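Local coordinates for uncharacterized protein DUF849 (Burkholderia xenovorans LB400, PDB 3E02) that binds a zinc ion and probably cleaves 3-keto-5-aminohexanoate or a related beta-keto acid, at residues A[15-20]-A[50-55]; A[24-29]-A[269-274]. All coordinates share one frame; numbering follows the deposited sequence. Where two conformers were deposited one is given.

Contact 1: residues A[15-20]-A[50-55]. With ZN (zinc ion), chain B.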
ATOM      1  N   THR A  15      21.744 -25.341   4.475  1.00 33.53           N
ATOM      2  CA  THR A  15      23.015 -24.737   4.904  1.00 32.67           C
ATOM      3  C   THR A  15      23.437 -23.455   4.196  1.00 33.20           C
ATOM      4  O   THR A  15      24.000 -22.563   4.846  1.00 34.01           O
ATOM      5  CB  THR A  15      24.147 -25.788   4.891  1.00 32.48           C
ATOM      6  OG1 THR A  15      25.276 -25.286   5.621  1.00 32.81           O
ATOM      7  CG2 THR A  15      24.545 -26.208   3.458  1.00 31.46           C
ATOM      8  N   GLY A  16      23.193 -23.342   2.890  1.00 33.48           N
ATOM      9  CA  GLY A  16      23.532 -22.122   2.174  1.00 32.95           C
ATOM     10  C   GLY A  16      25.016 -21.847   2.069  1.00 33.19           C
ATOM     11  O   GLY A  16      25.850 -22.759   2.173  1.00 31.68           O
ATOM     12  N   SER A  17      25.320 -20.570   1.870  1.00 34.04           N
ATOM     13  CA  SER A  17      26.679 -20.071   1.745  1.00 35.30           C
ATOM     14  C   SER A  17      26.941 -18.727   2.448  1.00 35.37           C
ATOM     15  O   SER A  17      28.056 -18.227   2.313  1.00 36.06           O
ATOM     16  CB  SER A  17      26.971 -19.902   0.249  1.00 37.19           C
ATOM     17  OG  SER A  17      26.172 -18.855  -0.285  1.00 40.30           O
ATOM     18  N   ILE A  18      25.970 -18.178   3.204  1.00 34.96           N
ATOM     19  CA  ILE A  18      26.080 -16.878   3.913  0.50 35.24           C
ATOM     20  C   ILE A  18      26.636 -17.041   5.321  1.00 35.05           C
ATOM     21  O   ILE A  18      27.503 -16.273   5.756  1.00 36.13           O
ATOM     22  CB  ILE A  18      24.676 -16.173   4.027  0.50 34.80           C
ATOM     23  CG1 ILE A  18      24.074 -15.916   2.643  0.50 38.10           C
ATOM     24  CG2 ILE A  18      24.735 -14.876   4.840  0.50 36.38           C
ATOM     25  CD1 ILE A  18      25.050 -15.342   1.605  0.50 38.30           C
ATOM     26  N   HIS A  19      26.090 -18.023   6.046  1.00 33.44           N
ATOM     27  CA  HIS A  19      26.560 -18.316   7.408  1.00 33.03           C
ATOM     28  C   HIS A  19      27.857 -19.098   7.305  1.00 32.84           C
ATOM     29  O   HIS A  19      28.066 -19.842   6.344  1.00 31.78           O
ATOM     30  CB  HIS A  19      25.523 -19.083   8.224  1.00 32.35           C
ATOM     31  CG  HIS A  19      24.260 -18.311   8.429  1.00 32.98           C
ATOM     32  ND1 HIS A  19      23.018 -18.836   8.160  1.00 33.69           N
ATOM     33  CD2 HIS A  19      24.052 -17.033   8.823  1.00 37.47           C
ATOM     34  CE1 HIS A  19      22.096 -17.928   8.417  1.00 37.79           C
ATOM     35  NE2 HIS A  19      22.694 -16.825   8.822  1.00 34.87           N
ATOM     36  N   THR A  20      28.746 -18.904   8.272  1.00 32.56           N
ATOM     37  CA  THR A  20      30.058 -19.551   8.272  1.00 32.34           C
ATOM     38  C   THR A  20      30.190 -20.410   9.543  1.00 32.26           C
ATOM     39  O   THR A  20      29.422 -20.202  10.486  1.00 32.48           O
ATOM     40  CB  THR A  20      31.196 -18.524   8.117  1.00 32.34           C
ATOM     41  OG1 THR A  20      31.306 -17.739   9.305  1.00 32.97           O
ATOM     42  CG2 THR A  20      30.958 -17.601   6.891  1.00 29.38           C
ATOM     43  N   HIS A  50      16.258 -27.159  -0.224  1.00 32.70           N
ATOM     44  CA  HIS A  50      17.092 -26.259  -1.025  1.00 32.56           C
ATOM     45  C   HIS A  50      18.535 -26.522  -0.563  1.00 33.86           C
ATOM     46  O   HIS A  50      18.866 -26.354   0.613  1.00 34.93           O
ATOM     47  CB  HIS A  50      16.646 -24.812  -0.869  1.00 32.53           C
ATOM     48  CG  HIS A  50      17.581 -23.829  -1.472  1.00 34.82           C
ATOM     49  ND1 HIS A  50      17.646 -23.579  -2.824  1.00 39.42           N
ATOM     50  CD2 HIS A  50      18.521 -23.050  -0.899  1.00 35.08           C
ATOM     51  CE1 HIS A  50      18.580 -22.674  -3.053  1.00 43.11           C
ATOM     52  NE2 HIS A  50      19.114 -22.324  -1.899  1.00 34.10           N
ATOM     53  N   LEU A  51      19.386 -26.909  -1.506  1.00 33.60           N
ATOM     54  CA  LEU A  51      20.715 -27.429  -1.202  1.00 34.65           C
ATOM     55  C   LEU A  51      21.914 -26.707  -1.802  1.00 34.64           C
ATOM     56  O   LEU A  51      21.909 -26.392  -2.987  1.00 33.58           O
ATOM     57  CB  LEU A  51      20.754 -28.879  -1.688  1.00 34.43           C
ATOM     58  CG  LEU A  51      19.713 -29.837  -1.088  1.00 34.50           C
ATOM     59  CD1 LEU A  51      19.691 -31.159  -1.872  1.00 37.34           C
ATOM     60  CD2 LEU A  51      19.963 -30.070   0.392  1.00 34.32           C
ATOM     61  N   HIS A  52      22.916 -26.477  -0.940  1.00 34.44           N
ATOM     62  CA  HIS A  52      24.258 -26.008  -1.280  1.00 33.86           C
ATOM     63  C   HIS A  52      25.231 -27.051  -0.734  1.00 34.82           C
ATOM     64  O   HIS A  52      24.885 -27.834   0.171  1.00 36.17           O
ATOM     65  CB  HIS A  52      24.620 -24.700  -0.571  1.00 34.20           C
ATOM     66  CG  HIS A  52      23.845 -23.508  -1.009  1.00 32.41           C
ATOM     67  ND1 HIS A  52      24.456 -22.349  -1.450  1.00 32.70           N
ATOM     68  CD2 HIS A  52      22.512 -23.266  -1.026  1.00 34.75           C
ATOM     69  CE1 HIS A  52      23.525 -21.453  -1.735  1.00 34.27           C
ATOM     70  NE2 HIS A  52      22.343 -21.985  -1.483  1.00 31.05           N
ATOM     71  N   ALA A  53      26.458 -27.029  -1.258  1.00 34.80           N
ATOM     72  CA  ALA A  53      27.551 -27.883  -0.797  1.00 33.95           C
ATOM     73  C   ALA A  53      28.599 -26.994  -0.151  1.00 33.49           C
ATOM     74  O   ALA A  53      28.701 -25.792  -0.461  1.00 33.25           O
ATOM     75  CB  ALA A  53      28.188 -28.663  -1.974  1.00 33.19           C
ATOM     76  N   ARG A  54      29.396 -27.615   0.715  1.00 34.31           N
ATOM     77  CA  ARG A  54      30.496 -26.969   1.400  1.00 34.11           C
ATOM     78  C   ARG A  54      31.698 -27.902   1.430  1.00 34.27           C
ATOM     79  O   ARG A  54      31.540 -29.131   1.447  1.00 34.78           O
ATOM     80  CB  ARG A  54      30.104 -26.636   2.844  1.00 32.82           C
ATOM     81  CG  ARG A  54      29.064 -25.556   2.988  1.00 34.54           C
ATOM     82  CD  ARG A  54      28.710 -25.322   4.447  1.00 33.10           C
ATOM     83  NE  ARG A  54      27.710 -24.258   4.577  1.00 32.73           N
ATOM     84  CZ  ARG A  54      27.971 -22.955   4.649  1.00 33.19           C
ATOM     85  NH1 ARG A  54      29.197 -22.481   4.549  1.00 32.74           N
ATOM     86  NH2 ARG A  54      26.965 -22.096   4.780  1.00 34.36           N
ATOM     87  N   ASP A  55      32.884 -27.303   1.469  1.00 34.57           N
ATOM     88  CA  ASP A  55      34.132 -28.045   1.635  1.00 35.72           C
ATOM     89  C   ASP A  55      33.965 -28.830   2.948  1.00 35.52           C
ATOM     90  O   ASP A  55      33.703 -28.204   3.992  1.00 33.58           O
ATOM     91  CB  ASP A  55      35.305 -27.066   1.724  1.00 36.42           C
ATOM     92  CG  ASP A  55      36.637 -27.754   1.918  1.00 39.09           C
ATOM     93  OD1 ASP A  55      36.834 -28.446   2.937  1.00 38.36           O
ATOM     94  OD2 ASP A  55      37.514 -27.555   1.064  1.00 41.47           O
TER
HETATM   95 ZN    ZN B 311      20.517 -20.744  -1.422  1.00 32.84          ZN
HETATM   96  O   HOH W   1      21.096 -24.966   1.549  1.00 21.42           O
HETATM   97  O   HOH W   2      27.909 -23.302   0.535  1.00 23.81           O
HETATM   98  O   HOH W   3      29.679 -19.521   4.072  1.00 20.42           O
HETATM   99  O   HOH W   4      20.583 -20.016  -3.845  1.00 27.28           O
HETATM  100  O   HOH W   5      18.904 -18.987  -1.831  1.00 26.37           O
HETATM  101  O   HOH W   6      21.618 -18.853  -1.735  1.00 39.17           O
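R54 reaches along the 15-20 loop and grips T15 side-on with two nitrogens. Its NE donates to T15 OG1 at 2.8 Å, and its NH2 donates to T15 O over 3.0 Å in a nearly straight bond (164°). T15 O lies in the guanidinium plane, although NH2 stands well above the plane of that carbonyl. An extended chain from CG to NE carries the guanidinium this far, where NH2 also donates to H19 O (3.0 Å) on a more bent path. The loop is thus curled round one cation; T15 OG1 is further bonded to P28 O, and R54 NH1 to G59 O.

Two residues earlier, the H52 ring lies flat against G16, whose CA sits 3.5 Å from the ring centroid in a CH-pi contact. In this TIM-barrel family, strand 48-54 presents the zinc-binding residues H50 and H52: both NE2 atoms bind zinc at 2.2 Å, with E259 and three waters completing the site. G16, with a positive phi of 67°, turns the backbone across the ring of H52. Water 1 accepts from G16 N and donates to H50 O, while water 2 donates to both G16 O and A53 O.

Contact 2: residues A[24-29]-A[269-274]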
ATOM      1  N   SER A  24      27.966 -20.918  14.175  1.00 32.80           N
ATOM      2  CA  SER A  24      27.202 -21.940  14.866  1.00 33.27           C
ATOM      3  C   SER A  24      27.864 -23.296  14.729  1.00 33.74           C
ATOM      4  O   SER A  24      28.223 -23.686  13.606  1.00 34.68           O
ATOM      5  CB  SER A  24      25.774 -22.046  14.299  1.00 33.31           C
ATOM      6  OG  SER A  24      25.060 -23.129  14.886  1.00 34.25           O
ATOM      7  N   PRO A  25      27.939 -24.060  15.839  1.00 34.09           N
ATOM      8  CA  PRO A  25      28.462 -25.422  15.717  1.00 34.94           C
ATOM      9  C   PRO A  25      27.471 -26.378  15.025  1.00 34.82           C
ATOM     10  O   PRO A  25      27.836 -27.505  14.726  1.00 34.58           O
ATOM     11  CB  PRO A  25      28.682 -25.840  17.173  1.00 35.29           C
ATOM     12  CG  PRO A  25      27.701 -25.084  17.953  1.00 36.11           C
ATOM     13  CD  PRO A  25      27.531 -23.763  17.226  1.00 35.26           C
ATOM     14  N   TYR A  26      26.233 -25.930  14.799  1.00 34.28           N
ATOM     15  CA  TYR A  26      25.174 -26.729  14.190  1.00 34.93           C
ATOM     16  C   TYR A  26      25.000 -26.468  12.681  1.00 35.11           C
ATOM     17  O   TYR A  26      24.073 -27.011  12.069  1.00 34.51           O
ATOM     18  CB  TYR A  26      23.860 -26.471  14.925  1.00 36.08           C
ATOM     19  CG  TYR A  26      23.992 -26.568  16.435  1.00 33.55           C
ATOM     20  CD1 TYR A  26      24.273 -27.797  17.051  1.00 40.88           C
ATOM     21  CD2 TYR A  26      23.826 -25.445  17.248  1.00 36.70           C
ATOM     22  CE1 TYR A  26      24.399 -27.903  18.454  1.00 39.54           C
ATOM     23  CE2 TYR A  26      23.947 -25.535  18.650  1.00 35.60           C
ATOM     24  CZ  TYR A  26      24.235 -26.766  19.242  1.00 40.64           C
ATOM     25  OH  TYR A  26      24.351 -26.858  20.613  1.00 43.41           O
ATOM     26  N   LEU A  27      25.883 -25.656  12.080  1.00 34.88           N
ATOM     27  CA  LEU A  27      25.823 -25.383  10.637  1.00 35.12           C
ATOM     28  C   LEU A  27      26.187 -26.687   9.914  1.00 34.71           C
ATOM     29  O   LEU A  27      27.280 -27.206  10.148  1.00 36.13           O
ATOM     30  CB  LEU A  27      26.815 -24.282  10.243  1.00 35.93           C
ATOM     31  CG  LEU A  27      26.823 -23.836   8.774  1.00 34.69           C
ATOM     32  CD1 LEU A  27      25.539 -23.106   8.442  1.00 35.13           C
ATOM     33  CD2 LEU A  27      28.039 -22.969   8.479  1.00 35.90           C
ATOM     34  N   PRO A  28      25.284 -27.244   9.072  1.00 34.31           N
ATOM     35  CA  PRO A  28      25.650 -28.479   8.351  1.00 34.69           C
ATOM     36  C   PRO A  28      26.768 -28.237   7.333  1.00 34.29           C
ATOM     37  O   PRO A  28      26.645 -27.348   6.495  1.00 35.42           O
ATOM     38  CB  PRO A  28      24.342 -28.882   7.657  1.00 35.13           C
ATOM     39  CG  PRO A  28      23.285 -28.144   8.406  1.00 33.74           C
ATOM     40  CD  PRO A  28      23.903 -26.850   8.733  1.00 33.91           C
ATOM     41  N   ILE A  29      27.835 -29.034   7.408  1.00 33.49           N
ATOM     42  CA  ILE A  29      29.018 -28.846   6.558  1.00 33.24           C
ATOM     43  C   ILE A  29      29.295 -30.026   5.645  1.00 34.05           C
ATOM     44  O   ILE A  29      29.358 -29.865   4.418  1.00 34.74           O
ATOM     45  CB  ILE A  29      30.258 -28.523   7.439  1.00 33.80           C
ATOM     46  CG1 ILE A  29      30.109 -27.117   8.050  1.00 34.21           C
ATOM     47  CG2 ILE A  29      31.564 -28.576   6.631  1.00 32.18           C
ATOM     48  CD1 ILE A  29      31.161 -26.770   9.088  1.00 33.34           C
ATOM     49  N   LEU A 269      20.370 -20.617  19.481  1.00 33.45           N
ATOM     50  CA  LEU A 269      20.846 -21.270  18.264  1.00 32.74           C
ATOM     51  C   LEU A 269      20.029 -22.532  18.010  1.00 34.14           C
ATOM     52  O   LEU A 269      19.777 -23.294  18.938  1.00 33.20           O
ATOM     53  CB  LEU A 269      22.314 -21.698  18.375  1.00 32.18           C
ATOM     54  CG  LEU A 269      23.359 -20.585  18.404  1.00 35.21           C
ATOM     55  CD1 LEU A 269      24.726 -21.140  18.815  1.00 34.38           C
ATOM     56  CD2 LEU A 269      23.381 -19.910  17.036  1.00 34.06           C
ATOM     57  N   ALA A 270      19.626 -22.732  16.753  1.00 34.76           N
ATOM     58  CA  ALA A 270      18.905 -23.930  16.337  1.00 35.76           C
ATOM     59  C   ALA A 270      19.915 -25.062  16.266  1.00 36.25           C
ATOM     60  O   ALA A 270      20.978 -24.887  15.644  1.00 35.88           O
ATOM     61  CB  ALA A 270      18.254 -23.731  14.950  1.00 34.80           C
ATOM     62  N   THR A 271      19.599 -26.198  16.893  1.00 36.20           N
ATOM     63  CA  THR A 271      20.462 -27.385  16.846  1.00 36.89           C
ATOM     64  C   THR A 271      20.265 -28.166  15.543  1.00 36.46           C
ATOM     65  O   THR A 271      21.102 -28.982  15.176  1.00 36.76           O
ATOM     66  CB  THR A 271      20.220 -28.325  18.047  1.00 38.50           C
ATOM     67  OG1 THR A 271      18.871 -28.812  18.020  1.00 41.64           O
ATOM     68  CG2 THR A 271      20.473 -27.587  19.374  1.00 39.67           C
ATOM     69  N   SER A 272      19.148 -27.924  14.858  1.00 35.94           N
ATOM     70  CA  SER A 272      18.812 -28.611  13.628  1.00 35.98           C
ATOM     71  C   SER A 272      17.813 -27.825  12.806  1.00 35.79           C
ATOM     72  O   SER A 272      16.996 -27.075  13.342  1.00 34.93           O
ATOM     73  CB  SER A 272      18.169 -29.975  13.962  1.00 37.41           C
ATOM     74  OG  SER A 272      17.759 -30.676  12.784  1.00 40.91           O
ATOM     75  N   ASN A 273      17.884 -28.040  11.493  1.00 36.08           N
ATOM     76  CA  ASN A 273      16.890 -27.544  10.549  1.00 35.00           C
ATOM     77  C   ASN A 273      15.488 -27.988  10.946  1.00 35.42           C
ATOM     78  O   ASN A 273      14.534 -27.214  10.809  1.00 35.24           O
ATOM     79  CB  ASN A 273      17.203 -28.036   9.129  1.00 34.44           C
ATOM     80  CG  ASN A 273      18.221 -27.166   8.432  1.00 35.07           C
ATOM     81  OD1 ASN A 273      17.884 -26.098   7.939  1.00 35.36           O
ATOM     82  ND2 ASN A 273      19.455 -27.629   8.357  1.00 32.08           N
ATOM     83  N   ALA A 274      15.384 -29.221  11.444  1.00 35.19           N
ATOM     84  CA  ALA A 274      14.113 -29.804  11.902  1.00 35.50           C
ATOM     85  C   ALA A 274      13.398 -28.949  12.941  1.00 35.11           C
ATOM     86  O   ALA A 274      12.183 -28.918  12.932  1.00 35.14           O
ATOM     87  CB  ALA A 274      14.314 -31.220  12.434  1.00 34.57           C
TER
HETATM   88  O   HOH W   7      22.450 -22.965  14.507  1.00 18.15           O
HETATM   89  O   HOH W   8      22.574 -29.135  12.322  1.00 24.75           O
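Y26 lays one face of its ring over the backbone of T271, whose CA stands 3.9 Å from the ring centroid in a CH-pi contact. T271 CG2, anti to its own carbonyl carbon, is turned beside the ring and follows it outward: the two side chains run side by side in the same direction, and CG2 comes to 3.9 Å from Y26 CZ. Against the opposite face, offset toward the rim, lies CG of P25, so the phenol is held between its own neighbour in sequence and the facing segment. The L269 side chain crosses that of Y26 at about a right angle and puts CB near the ring edge, 4.2 Å from Y26 CE2. Its CD1 extends on to P25 CD.

Polar links between the segments run through water. Water 7 accepts from S24 OG (2.6 Å) and donates to A270 O, and water 8 donates to Y26 O and, over a longer 3.2 Å, to T271 O. The same S24 OG accepts from Y26 N at 3.0 Å. Deeper in, P28 CG packs on the amide of N273, which is itself fixed by L258 N at OD1 and V14 O at ND2. S272 OG caps helix 273-286 by accepting from A274 N (3.1 Å). A type I beta turn at 24-27, joined to an ST turn at S24, thus packs on the segment leading into this N-cap, where the loops after the first and last TIM-barrel strands, 10-13 and 253-256, meet.

In the fold
Both contacts draw on the long loop between strand 10-13 and helix 31-44, and their centres lie 12 Å apart. Along the chain the segments alternate: 15-20, 24-29, 50-55, then 269-274 far downstream. Contact 1 joins the first part of the loop to strand 48-54, which pairs in parallel with strand 10-13, and sits at the zinc site; contact 2 ties the later part to the approach and start of helix 273-286, farther from the chain's centre. They also touch directly, T20 C packing 3.5 Å from L27 CD2. One loop therefore spans from the metal site to a late helix of this TIM-barrel family protein, bringing distant sequence regions together.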